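Type II restriction enzyme MunI (PDB 1D02) recognises the double-stranded DNA sequence 5'-CAATTG-3' as a homodimer and cuts it after the first C, leaving terminal 5'-phosphates. Local coordinates at residues N117-S122 / P160-E165; P147-F152 / E187-H192; R164-W169 / D175-W180. The protein carries 1 engineered substitution. All coordinates share one frame; numbering follows the deposited sequence.

Interaction 1 of 3, residues N117-S122 / P160-E165; sequences NAHERS and PKRVRE. With nucleotides of chain A; nucleotides of chain B.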
loop_
_atom_site.group_PDB
_atom_site.type_symbol
_atom_site.label_atom_id
_atom_site.label_comp_id
_atom_site.label_asym_id
_atom_site.label_seq_id
_atom_site.Cartn_x
_atom_site.Cartn_y
_atom_site.Cartn_z
ATOM N N ASN D 117 8.503 -5.594 -7.490
ATOM C CA ASN D 117 7.299 -4.944 -6.966
ATOM C C ASN D 117 7.275 -4.738 -5.459
ATOM O O ASN D 117 6.247 -4.358 -4.906
ATOM C CB ASN D 117 6.041 -5.741 -7.380
ATOM C CG ASN D 117 6.070 -7.183 -6.883
ATOM O OD1 ASN D 117 7.053 -7.631 -6.308
ATOM N ND2 ASN D 117 4.987 -7.918 -7.126
ATOM N N ALA D 118 8.396 -4.952 -4.786
ATOM C CA ALA D 118 8.392 -4.782 -3.334
ATOM C C ALA D 118 8.091 -3.338 -2.944
ATOM O O ALA D 118 7.604 -3.093 -1.831
ATOM C CB ALA D 118 9.751 -5.223 -2.733
ATOM N N HIS D 119 8.369 -2.386 -3.838
ATOM C CA HIS D 119 8.097 -0.972 -3.515
ATOM C C HIS D 119 6.631 -0.740 -3.188
ATOM O O HIS D 119 6.264 0.277 -2.575
ATOM C CB HIS D 119 8.497 -0.026 -4.661
ATOM C CG HIS D 119 7.766 -0.281 -5.946
ATOM N ND1 HIS D 119 7.869 -1.469 -6.634
ATOM C CD2 HIS D 119 6.960 0.521 -6.687
ATOM C CE1 HIS D 119 7.155 -1.390 -7.748
ATOM N NE2 HIS D 119 6.596 -0.192 -7.804
ATOM N N GLU D 120 5.787 -1.661 -3.621
ATOM C CA GLU D 120 4.355 -1.548 -3.325
ATOM C C GLU D 120 4.080 -1.527 -1.816
ATOM O O GLU D 120 3.045 -1.027 -1.376
ATOM C CB GLU D 120 3.588 -2.721 -3.941
ATOM C CG GLU D 120 3.565 -2.688 -5.475
ATOM C CD GLU D 120 3.024 -3.998 -6.082
ATOM O OE1 GLU D 120 2.782 -4.971 -5.322
ATOM O OE2 GLU D 120 2.863 -4.046 -7.317
ATOM N N ARG D 121 4.989 -2.102 -1.030
ATOM C CA ARG D 121 4.819 -2.149 0.428
ATOM C C ARG D 121 4.639 -0.745 1.030
ATOM O O ARG D 121 3.980 -0.584 2.063
ATOM C CB ARG D 121 6.045 -2.808 1.099
ATOM C CG ARG D 121 6.292 -4.304 0.716
ATOM C CD ARG D 121 7.588 -4.810 1.355
ATOM N NE ARG D 121 7.629 -4.191 2.638
ATOM C CZ ARG D 121 8.615 -3.449 3.133
ATOM N NH1 ARG D 121 9.761 -3.242 2.508
ATOM N NH2 ARG D 121 8.345 -2.718 4.195
ATOM N N SER D 122 5.242 0.251 0.384
ATOM C CA SER D 122 5.167 1.621 0.868
ATOM C C SER D 122 3.742 2.109 0.871
ATOM O O SER D 122 3.402 3.026 1.625
ATOM C CB SER D 122 6.039 2.563 0.022
ATOM O OG SER D 122 5.624 2.597 -1.327
ATOM N N PRO D 160 10.931 3.768 -16.962
ATOM C CA PRO D 160 9.753 4.336 -17.616
ATOM C C PRO D 160 8.391 3.822 -17.171
ATOM O O PRO D 160 7.401 4.569 -17.171
ATOM C CB PRO D 160 10.042 4.089 -19.098
ATOM C CG PRO D 160 10.773 2.821 -19.068
ATOM C CD PRO D 160 11.759 3.035 -17.934
ATOM N N LYS D 161 8.330 2.550 -16.785
ATOM C CA LYS D 161 7.066 1.990 -16.317
ATOM C C LYS D 161 6.845 2.342 -14.830
ATOM O O LYS D 161 5.764 2.812 -14.442
ATOM C CB LYS D 161 7.062 0.467 -16.513
ATOM C CG LYS D 161 5.815 -0.196 -15.959
ATOM C CD LYS D 161 5.957 -1.729 -15.878
ATOM C CE LYS D 161 6.106 -2.332 -17.251
ATOM N NZ LYS D 161 5.869 -3.802 -17.183
ATOM N N ARG D 162 7.863 2.133 -13.995
ATOM C CA ARG D 162 7.733 2.440 -12.569
ATOM C C ARG D 162 7.462 3.910 -12.288
ATOM O O ARG D 162 6.680 4.222 -11.396
ATOM C CB ARG D 162 9.000 2.008 -11.819
ATOM C CG ARG D 162 9.231 0.495 -11.852
ATOM C CD ARG D 162 8.489 -0.265 -10.730
ATOM N NE ARG D 162 8.355 -1.649 -11.140
ATOM C CZ ARG D 162 7.269 -2.148 -11.714
ATOM N NH1 ARG D 162 6.197 -1.378 -11.899
ATOM N NH2 ARG D 162 7.305 -3.361 -12.247
ATOM N N VAL D 163 8.104 4.822 -13.020
ATOM C CA VAL D 163 7.863 6.241 -12.753
ATOM C C VAL D 163 6.415 6.595 -13.076
ATOM O O VAL D 163 5.762 7.318 -12.339
ATOM C CB VAL D 163 8.868 7.103 -13.541
ATOM C CG1 VAL D 163 8.486 8.579 -13.505
ATOM C CG2 VAL D 163 10.262 6.909 -12.907
ATOM N N ARG D 164 5.908 6.045 -14.173
ATOM C CA ARG D 164 4.527 6.295 -14.557
ATOM C C ARG D 164 3.542 5.612 -13.595
ATOM O O ARG D 164 2.479 6.162 -13.280
ATOM C CB ARG D 164 4.333 5.813 -15.993
ATOM C CG ARG D 164 5.093 6.707 -17.003
ATOM C CD ARG D 164 4.724 6.356 -18.458
ATOM N NE ARG D 164 5.268 7.333 -19.414
ATOM C CZ ARG D 164 6.540 7.376 -19.817
ATOM N NH1 ARG D 164 7.426 6.494 -19.363
ATOM N NH2 ARG D 164 6.936 8.326 -20.678
ATOM N N GLU D 165 3.902 4.422 -13.134
ATOM C CA GLU D 165 3.069 3.677 -12.184
ATOM C C GLU D 165 2.893 4.470 -10.880
ATOM O O GLU D 165 1.767 4.701 -10.408
ATOM C CB GLU D 165 3.742 2.332 -11.863
ATOM C CG GLU D 165 3.173 1.599 -10.635
ATOM C CD GLU D 165 4.071 0.436 -10.226
ATOM O OE1 GLU D 165 5.306 0.644 -10.111
ATOM O OE2 GLU D 165 3.535 -0.673 -10.017
ATOM P P DA A 5 17.230 -2.088 0.620
ATOM O OP1 DA A 5 18.679 -2.386 0.543
ATOM O OP2 DA A 5 16.760 -0.702 0.488
ATOM O "O5'" DA A 5 16.372 -2.916 -0.453
ATOM C "C5'" DA A 5 16.909 -4.026 -1.122
ATOM C "C4'" DA A 5 15.835 -4.760 -1.894
ATOM O "O4'" DA A 5 14.879 -5.344 -0.985
ATOM C "C3'" DA A 5 15.017 -4.034 -2.975
ATOM O "O3'" DA A 5 15.073 -4.806 -4.177
ATOM C "C2'" DA A 5 13.580 -4.167 -2.474
ATOM C "C1'" DA A 5 13.671 -5.471 -1.694
ATOM N N9 DA A 5 12.609 -5.758 -0.733
ATOM C C8 DA A 5 11.892 -4.869 0.030
ATOM N N7 DA A 5 11.004 -5.437 0.804
ATOM C C5 DA A 5 11.133 -6.787 0.534
ATOM C C6 DA A 5 10.457 -7.928 1.034
ATOM N N6 DA A 5 9.483 -7.876 1.949
ATOM N N1 DA A 5 10.819 -9.137 0.547
ATOM C C2 DA A 5 11.787 -9.183 -0.375
ATOM N N3 DA A 5 12.491 -8.186 -0.918
ATOM C C4 DA A 5 12.115 -7.003 -0.412
ATOM P P DT A 6 16.246 -4.558 -5.234
ATOM O OP1 DT A 6 17.336 -3.807 -4.568
ATOM O OP2 DT A 6 15.614 -4.019 -6.464
ATOM O "O5'" DT A 6 16.749 -6.029 -5.540
ATOM C "C5'" DT A 6 17.602 -6.662 -4.611
ATOM C "C4'" DT A 6 17.147 -8.077 -4.368
ATOM O "O4'" DT A 6 15.888 -8.082 -3.653
ATOM C "C3'" DT A 6 16.895 -8.860 -5.652
ATOM O "O3'" DT A 6 18.050 -9.610 -5.988
ATOM C "C2'" DT A 6 15.734 -9.784 -5.300
ATOM C "C1'" DT A 6 15.134 -9.244 -4.005
ATOM N N1 DT A 6 13.754 -8.809 -4.248
ATOM C C2 DT A 6 12.701 -9.595 -3.825
ATOM O O2 DT A 6 12.860 -10.643 -3.220
ATOM N N3 DT A 6 11.457 -9.107 -4.134
ATOM C C4 DT A 6 11.171 -7.933 -4.807
ATOM O O4 DT A 6 9.998 -7.620 -5.031
ATOM C C5 DT A 6 12.329 -7.155 -5.206
ATOM C C7 DT A 6 12.124 -5.872 -5.934
ATOM C C6 DT A 6 13.541 -7.624 -4.906
ATOM P P DA B 4 0.337 -11.856 -6.162
ATOM O OP1 DA B 4 -0.920 -12.577 -5.877
ATOM O OP2 DA B 4 0.667 -10.631 -5.382
ATOM O "O5'" DA B 4 1.527 -12.894 -5.979
ATOM C "C5'" DA B 4 1.495 -14.138 -6.687
ATOM C "C4'" DA B 4 2.569 -15.062 -6.168
ATOM O "O4'" DA B 4 3.864 -14.538 -6.528
ATOM C "C3'" DA B 4 2.587 -15.217 -4.649
ATOM O "O3'" DA B 4 2.965 -16.561 -4.377
ATOM C "C2'" DA B 4 3.658 -14.225 -4.213
ATOM C "C1'" DA B 4 4.632 -14.278 -5.366
ATOM N N9 DA B 4 5.352 -13.045 -5.639
ATOM C C8 DA B 4 4.793 -11.813 -5.895
ATOM N N7 DA B 4 5.664 -10.907 -6.250
ATOM C C5 DA B 4 6.884 -11.570 -6.192
ATOM C C6 DA B 4 8.198 -11.166 -6.492
ATOM N N6 DA B 4 8.518 -9.942 -6.925
ATOM N N1 DA B 4 9.187 -12.084 -6.348
ATOM C C2 DA B 4 8.865 -13.319 -5.944
ATOM N N3 DA B 4 7.664 -13.822 -5.643
ATOM C C4 DA B 4 6.707 -12.885 -5.791
HETATM O O HOH W 1 4.630 -3.043 -9.142
#

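Interaction 2 of 3, residues P147-F152 / E187-H192; sequences PFWVVF and EKLVQH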
loop_
_atom_site.group_PDB
_atom_site.type_symbol
_atom_site.label_atom_id
_atom_site.label_comp_id
_atom_site.label_asym_id
_atom_site.label_seq_id
_atom_site.Cartn_x
_atom_site.Cartn_y
_atom_site.Cartn_z
ATOM N N PRO D 147 0.100 12.889 5.151
ATOM C CA PRO D 147 1.037 13.042 6.273
ATOM C C PRO D 147 2.373 12.326 6.188
ATOM O O PRO D 147 3.096 12.267 7.177
ATOM C CB PRO D 147 0.213 12.556 7.459
ATOM C CG PRO D 147 -0.602 11.427 6.831
ATOM C CD PRO D 147 -1.036 12.017 5.511
ATOM N N PHE D 148 2.690 11.768 5.023
ATOM C CA PHE D 148 3.948 11.043 4.868
ATOM C C PHE D 148 4.637 11.449 3.584
ATOM O O PHE D 148 4.032 12.077 2.708
ATOM C CB PHE D 148 3.682 9.529 4.851
ATOM C CG PHE D 148 2.789 9.085 3.715
ATOM C CD1 PHE D 148 3.332 8.782 2.466
ATOM C CD2 PHE D 148 1.413 8.971 3.895
ATOM C CE1 PHE D 148 2.514 8.366 1.407
ATOM C CE2 PHE D 148 0.586 8.558 2.851
ATOM C CZ PHE D 148 1.121 8.251 1.602
ATOM N N TRP D 149 5.911 11.086 3.477
ATOM C CA TRP D 149 6.694 11.402 2.291
ATOM C C TRP D 149 7.548 10.188 1.974
ATOM O O TRP D 149 8.356 9.766 2.799
ATOM C CB TRP D 149 7.578 12.620 2.580
ATOM C CG TRP D 149 8.421 13.070 1.421
ATOM C CD1 TRP D 149 8.113 12.982 0.094
ATOM C CD2 TRP D 149 9.666 13.770 1.504
ATOM N NE1 TRP D 149 9.097 13.591 -0.662
ATOM C CE2 TRP D 149 10.060 14.082 0.182
ATOM C CE3 TRP D 149 10.487 14.172 2.570
ATOM C CZ2 TRP D 149 11.244 14.780 -0.112
ATOM C CZ3 TRP D 149 11.669 14.869 2.280
ATOM C CH2 TRP D 149 12.030 15.161 0.947
ATOM N N VAL D 150 7.360 9.631 0.779
ATOM C CA VAL D 150 8.116 8.452 0.366
ATOM C C VAL D 150 9.189 8.909 -0.630
ATOM O O VAL D 150 8.886 9.543 -1.641
ATOM C CB VAL D 150 7.203 7.392 -0.311
ATOM C CG1 VAL D 150 8.044 6.222 -0.807
ATOM C CG2 VAL D 150 6.129 6.868 0.687
ATOM N N VAL D 151 10.446 8.637 -0.291
ATOM C CA VAL D 151 11.560 8.975 -1.178
ATOM C C VAL D 151 12.043 7.692 -1.846
ATOM O O VAL D 151 12.409 6.724 -1.153
ATOM C CB VAL D 151 12.716 9.617 -0.395
ATOM C CG1 VAL D 151 13.897 9.878 -1.334
ATOM C CG2 VAL D 151 12.229 10.937 0.246
ATOM N N PHE D 152 12.002 7.669 -3.178
ATOM C CA PHE D 152 12.450 6.506 -3.954
ATOM C C PHE D 152 13.891 6.761 -4.382
ATOM O O PHE D 152 14.273 7.911 -4.637
ATOM C CB PHE D 152 11.574 6.296 -5.193
ATOM C CG PHE D 152 10.144 5.907 -4.878
ATOM C CD1 PHE D 152 9.138 6.875 -4.812
ATOM C CD2 PHE D 152 9.810 4.584 -4.636
ATOM C CE1 PHE D 152 7.812 6.531 -4.505
ATOM C CE2 PHE D 152 8.489 4.221 -4.327
ATOM C CZ PHE D 152 7.484 5.194 -4.260
ATOM N N GLU D 187 20.778 18.756 -2.736
ATOM C CA GLU D 187 20.028 19.982 -2.919
ATOM C C GLU D 187 18.622 19.763 -3.505
ATOM O O GLU D 187 17.640 20.322 -3.004
ATOM C CB GLU D 187 20.854 20.949 -3.794
ATOM C CG GLU D 187 20.185 22.292 -4.046
ATOM C CD GLU D 187 21.058 23.260 -4.850
ATOM O OE1 GLU D 187 21.698 22.821 -5.837
ATOM O OE2 GLU D 187 21.087 24.461 -4.506
ATOM N N LYS D 188 18.521 18.954 -4.555
ATOM C CA LYS D 188 17.233 18.682 -5.172
ATOM C C LYS D 188 16.254 18.020 -4.189
ATOM O O LYS D 188 15.064 18.335 -4.190
ATOM C CB LYS D 188 17.447 17.775 -6.386
ATOM C CG LYS D 188 16.195 17.477 -7.158
ATOM C CD LYS D 188 16.124 18.299 -8.438
ATOM C CE LYS D 188 15.111 17.679 -9.410
ATOM N NZ LYS D 188 15.591 16.400 -10.085
ATOM N N LEU D 189 16.766 17.095 -3.377
ATOM C CA LEU D 189 15.966 16.395 -2.373
ATOM C C LEU D 189 15.410 17.412 -1.368
ATOM O O LEU D 189 14.209 17.424 -1.075
ATOM C CB LEU D 189 16.828 15.353 -1.629
ATOM C CG LEU D 189 16.190 14.684 -0.406
ATOM C CD1 LEU D 189 15.051 13.778 -0.851
ATOM C CD2 LEU D 189 17.258 13.880 0.364
ATOM N N VAL D 190 16.284 18.266 -0.861
ATOM C CA VAL D 190 15.859 19.262 0.123
ATOM C C VAL D 190 14.913 20.292 -0.507
ATOM O O VAL D 190 13.936 20.719 0.133
ATOM C CB VAL D 190 17.089 19.979 0.797
ATOM C CG1 VAL D 190 16.594 20.990 1.837
ATOM C CG2 VAL D 190 17.987 18.946 1.513
ATOM N N GLN D 191 15.156 20.670 -1.762
ATOM C CA GLN D 191 14.281 21.646 -2.415
ATOM C C GLN D 191 12.854 21.110 -2.485
ATOM O O GLN D 191 11.900 21.873 -2.339
ATOM C CB GLN D 191 14.779 22.001 -3.819
ATOM C CG GLN D 191 16.073 22.817 -3.796
ATOM C CD GLN D 191 16.613 23.111 -5.183
ATOM O OE1 GLN D 191 16.566 22.215 -6.052
ATOM N NE2 GLN D 191 17.117 24.241 -5.399
ATOM N N HIS D 192 12.688 19.802 -2.683
ATOM C CA HIS D 192 11.329 19.256 -2.736
ATOM C C HIS D 192 10.645 19.494 -1.391
ATOM O O HIS D 192 9.519 19.989 -1.335
ATOM C CB HIS D 192 11.347 17.757 -3.050
ATOM C CG HIS D 192 9.983 17.174 -3.257
ATOM N ND1 HIS D 192 9.162 16.800 -2.213
ATOM C CD2 HIS D 192 9.268 16.968 -4.391
ATOM C CE1 HIS D 192 7.999 16.396 -2.696
ATOM N NE2 HIS D 192 8.037 16.493 -4.013
#

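Interaction 3 of 3, residues R164-W169 / D175-W180; sequences REITFW and DNYFMW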
loop_
_atom_site.group_PDB
_atom_site.type_symbol
_atom_site.label_atom_id
_atom_site.label_comp_id
_atom_site.label_asym_id
_atom_site.label_seq_id
_atom_site.Cartn_x
_atom_site.Cartn_y
_atom_site.Cartn_z
ATOM N N ARG D 164 5.908 6.045 -14.173
ATOM C CA ARG D 164 4.527 6.295 -14.557
ATOM C C ARG D 164 3.542 5.612 -13.595
ATOM O O ARG D 164 2.479 6.162 -13.280
ATOM C CB ARG D 164 4.333 5.813 -15.993
ATOM C CG ARG D 164 5.093 6.707 -17.003
ATOM C CD ARG D 164 4.724 6.356 -18.458
ATOM N NE ARG D 164 5.268 7.333 -19.414
ATOM C CZ ARG D 164 6.540 7.376 -19.817
ATOM N NH1 ARG D 164 7.426 6.494 -19.363
ATOM N NH2 ARG D 164 6.936 8.326 -20.678
ATOM N N GLU D 165 3.902 4.422 -13.134
ATOM C CA GLU D 165 3.069 3.677 -12.184
ATOM C C GLU D 165 2.893 4.470 -10.880
ATOM O O GLU D 165 1.767 4.701 -10.408
ATOM C CB GLU D 165 3.742 2.332 -11.863
ATOM C CG GLU D 165 3.173 1.599 -10.635
ATOM C CD GLU D 165 4.071 0.436 -10.226
ATOM O OE1 GLU D 165 5.306 0.644 -10.111
ATOM O OE2 GLU D 165 3.535 -0.673 -10.017
ATOM N N ILE D 166 4.008 4.895 -10.301
ATOM C CA ILE D 166 3.949 5.625 -9.037
ATOM C C ILE D 166 3.234 6.967 -9.238
ATOM O O ILE D 166 2.458 7.391 -8.378
ATOM C CB ILE D 166 5.379 5.810 -8.440
ATOM C CG1 ILE D 166 5.923 4.445 -7.973
ATOM C CG2 ILE D 166 5.343 6.757 -7.240
ATOM C CD1 ILE D 166 7.453 4.350 -7.994
ATOM N N THR D 167 3.478 7.623 -10.372
ATOM C CA THR D 167 2.815 8.908 -10.653
ATOM C C THR D 167 1.311 8.674 -10.622
ATOM O O THR D 167 0.548 9.459 -10.036
ATOM C CB THR D 167 3.189 9.436 -12.042
ATOM O OG1 THR D 167 4.583 9.765 -12.069
ATOM C CG2 THR D 167 2.362 10.683 -12.373
ATOM N N PHE D 168 0.893 7.572 -11.244
ATOM C CA PHE D 168 -0.517 7.211 -11.315
ATOM C C PHE D 168 -1.070 6.936 -9.925
ATOM O O PHE D 168 -2.138 7.425 -9.563
ATOM C CB PHE D 168 -0.693 5.967 -12.190
ATOM C CG PHE D 168 -2.128 5.588 -12.424
ATOM C CD1 PHE D 168 -2.806 6.063 -13.542
ATOM C CD2 PHE D 168 -2.784 4.728 -11.546
ATOM C CE1 PHE D 168 -4.125 5.684 -13.797
ATOM C CE2 PHE D 168 -4.112 4.342 -11.790
ATOM C CZ PHE D 168 -4.781 4.820 -12.917
ATOM N N TRP D 169 -0.344 6.147 -9.133
ATOM C CA TRP D 169 -0.821 5.828 -7.793
ATOM C C TRP D 169 -1.137 7.068 -6.964
ATOM O O TRP D 169 -2.179 7.143 -6.319
ATOM C CB TRP D 169 0.247 5.070 -6.992
ATOM C CG TRP D 169 0.552 3.656 -7.361
ATOM C CD1 TRP D 169 -0.097 2.845 -8.265
ATOM C CD2 TRP D 169 1.626 2.881 -6.818
ATOM N NE1 TRP D 169 0.525 1.607 -8.316
ATOM C CE2 TRP D 169 1.583 1.606 -7.440
ATOM C CE3 TRP D 169 2.628 3.147 -5.864
ATOM C CZ2 TRP D 169 2.505 0.598 -7.140
ATOM C CZ3 TRP D 169 3.555 2.141 -5.560
ATOM C CH2 TRP D 169 3.478 0.880 -6.205
ATOM N N ASP D 175 3.097 15.610 -4.556
ATOM C CA ASP D 175 4.191 16.077 -3.726
ATOM C C ASP D 175 4.530 15.159 -2.557
ATOM O O ASP D 175 5.500 15.413 -1.838
ATOM C CB ASP D 175 3.904 17.489 -3.190
ATOM C CG ASP D 175 3.767 18.527 -4.303
ATOM O OD1 ASP D 175 4.221 18.277 -5.442
ATOM O OD2 ASP D 175 3.208 19.613 -4.027
ATOM N N ASN D 176 3.729 14.107 -2.359
ATOM C CA ASN D 176 3.974 13.172 -1.272
ATOM C C ASN D 176 5.004 12.074 -1.575
ATOM O O ASN D 176 5.217 11.177 -0.769
ATOM C CB ASN D 176 2.648 12.609 -0.762
ATOM C CG ASN D 176 1.918 13.626 0.107
ATOM O OD1 ASN D 176 0.875 14.154 -0.276
ATOM N ND2 ASN D 176 2.502 13.940 1.257
ATOM N N TYR D 177 5.633 12.146 -2.749
ATOM C CA TYR D 177 6.752 11.242 -3.021
ATOM C C TYR D 177 7.810 12.056 -3.748
ATOM O O TYR D 177 7.510 13.136 -4.277
ATOM C CB TYR D 177 6.349 10.035 -3.881
ATOM C CG TYR D 177 6.085 10.365 -5.328
ATOM C CD1 TYR D 177 7.112 10.325 -6.272
ATOM C CD2 TYR D 177 4.814 10.722 -5.741
ATOM C CE1 TYR D 177 6.869 10.637 -7.603
ATOM C CE2 TYR D 177 4.547 11.029 -7.062
ATOM C CZ TYR D 177 5.577 10.984 -7.991
ATOM O OH TYR D 177 5.283 11.281 -9.295
ATOM N N PHE D 178 9.050 11.577 -3.738
ATOM C CA PHE D 178 10.117 12.255 -4.482
ATOM C C PHE D 178 11.041 11.188 -5.037
ATOM O O PHE D 178 11.385 10.234 -4.327
ATOM C CB PHE D 178 10.922 13.207 -3.587
ATOM C CG PHE D 178 12.116 13.811 -4.276
ATOM C CD1 PHE D 178 11.963 14.837 -5.221
ATOM C CD2 PHE D 178 13.399 13.357 -3.983
ATOM C CE1 PHE D 178 13.084 15.402 -5.857
ATOM C CE2 PHE D 178 14.520 13.914 -4.615
ATOM C CZ PHE D 178 14.362 14.932 -5.545
ATOM N N MET D 179 11.429 11.350 -6.299
ATOM C CA MET D 179 12.330 10.415 -6.984
ATOM C C MET D 179 13.737 11.001 -6.890
ATOM O O MET D 179 14.045 11.967 -7.595
ATOM C CB MET D 179 11.948 10.296 -8.470
ATOM C CG MET D 179 10.549 9.802 -8.715
ATOM S SD MET D 179 10.487 8.022 -8.540
ATOM C CE MET D 179 8.775 7.681 -8.913
ATOM N N TRP D 180 14.585 10.435 -6.029
ATOM C CA TRP D 180 15.942 10.948 -5.873
ATOM C C TRP D 180 16.800 10.075 -6.782
ATOM O O TRP D 180 17.195 8.973 -6.413
ATOM C CB TRP D 180 16.387 10.844 -4.411
ATOM C CG TRP D 180 17.595 11.704 -4.092
ATOM C CD1 TRP D 180 18.111 12.718 -4.859
ATOM C CD2 TRP D 180 18.434 11.609 -2.934
ATOM N NE1 TRP D 180 19.224 13.254 -4.247
ATOM C CE2 TRP D 180 19.445 12.589 -3.067
ATOM C CE3 TRP D 180 18.430 10.789 -1.800
ATOM C CZ2 TRP D 180 20.440 12.767 -2.114
ATOM C CZ3 TRP D 180 19.432 10.970 -0.835
ATOM C CH2 TRP D 180 20.420 11.949 -1.001
#

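Interaction 1 of 3, residues N117-S122 / P160-E165
Glu120 and Glu165 mark where the two backbones come nearest, yet their CA atoms are still 10.4 Å apart: the 3-10 turn of 118-122 and the helical residues 160-165 are joined through side chains alone. His119 carries the link. Its CG lies between the backbone N and the carbonyl carbon (chi1 61°), which sends the ring across to the helix, where NE2 donates to Glu165 OE1 at 2.8 Å in a nearly straight bond (166°). The acceptor lies in the imidazole plane, but the imidazole meets the carboxylate from above its plane. Arg162 NH1, in a salt bridge 2.8 Å from the same OE1, arrives from the opposite face, so one oxygen is gripped from both sides. Arg162, bent at chi2, also packs its CD 3.5 Å from His119 CE1. The other carboxylate oxygen, Glu165 OE2, shares a water with Glu120 OE2; the water donates to both, bridging two like charges, and Glu120 also forms salt bridges to Lys124 and Arg121 of the second subunit. Residues 117-121 also read DNA in the major groove: Asn117 OD1 accepts from N6 of DA4 of chain B at 2.8 Å, its ND2 donates to N7 of that adenine at 3.2 Å, and Arg121 NH1 donates to N7 of DA5 of chain A at 3.0 Å and also pairs with a DNA phosphate. Segment 117-122, in the loop between strand 93-101 and helix 128-138, thus sits beside helix 160-170, with Trp169 of that helix against the His119 ring and Lys100 of the strand touching Arg121 and Ser122.

Interaction 2 of 3, residues P147-F152 / E187-H192
Trp149 and Val151 of the strand meet Leu189 and His192 of the helix, packing helix 186-197 on one face of the mixed sheet in this alpha/beta nuclease of the PDDEXK clan. The strand and helix segments run almost antiparallel (161°), their axes 11.6 Å apart, and the gap is filled by side chains without a hydrogen bond between the segments. Trp149 does most of the bridging. With CG anti to the backbone N (chi1 -179°), its indole stands out from the strand and carries its six-membered ring to the helix, where CH2 comes 3.8 Å from Leu189 CD1. Leu189 does not aim its CB straight at the strand; its CG is anti to the backbone N (chi1 171°), and the CD1 branch is what reaches over, touching Trp149 and lying 4.1 Å from Val151 CG1. Leucine and valine cross at about a right angle there. The His192 ring runs toward the strand as the indole runs toward the helix, so the two slide past one another: their planes are near parallel, but the imidazole and the five-membered ring have centroids 5.0 Å apart and barely overlap. Phe178 of the adjacent strand 177-180 touches both Trp149 and His192, while helix 27-34 contributes Leu27 against Val151 and Phe31 against Leu189. Within the strand, Val151 CG2 sits 3.8 Å above the plane of the Trp149 indole, over its centre, backing one face of the ring. At the indole rim, CH2 of Trp149 meets the backbone O of Leu189 edge-on at 3.7 Å.

Interaction 3 of 3, residues R164-W169 / D175-W180
Ile166 lays its CG2 methyl squarely on one face of the Tyr177 ring, 4.0 Å from the ring centroid and only 5° off the ring normal, a CH-pi contact. With CG between the backbone N and the carbonyl carbon (chi1 73°), the tyrosine ring slants obliquely across the helix, one face toward Ile166. Met179 comes from two residues on, on the same face of the strand: its chain bends at chi2, and the CE methyl ends 3.7 Å from Ile166 CD1 and 3.9 Å from Ile166 CG2, so the isoleucine is touched on both branches. These side chains close a beta-alpha-beta crossover, in which helix 160-170 links the parallel neighbours 148-153 and 177-180 and packs on their sheet, nearly antiparallel to the second strand (164°) with the axes 10.5 Å apart. Phe152 of the first strand touches both Ile166 and Tyr177. At the far end of the ring the hydroxyl comes up to the helix backbone, Tyr177 OH lying 3.7 Å from Thr167 CA. Both nearby hydroxyls have other partners: Tyr177 OH is hydrogen-bonded to Gln174 OE1, and Thr167 OG1 to Val163 O in the preceding turn of the helix.

Helix 160-170 serves both interaction 1 and interaction 3, whose centres lie about 8 Å apart: Glu165 faces segment 117-122, whereas Ile166 faces the sheet. Ile166 also brings its CD1 to 4.1 Å from His119 CD2, and Trp169 CH2 of the same helix lies 3.6 Å from Glu120 CG. The centres of interactions 2 and 3 are about 11 Å apart; the two pack on opposite faces of the neighbouring strands 148-153 and 177-180, which are tied by a probable hydrogen bond from Phe152 N to Phe178 O at 2.9 Å. Interaction 1 binds bases directly; the nearest atoms of interactions 3 and 2 are about 6 and 8 Å from the nucleic acid. Packing thus runs from helix 186-197 through the sheet and helix 160-170 to segment 117-122.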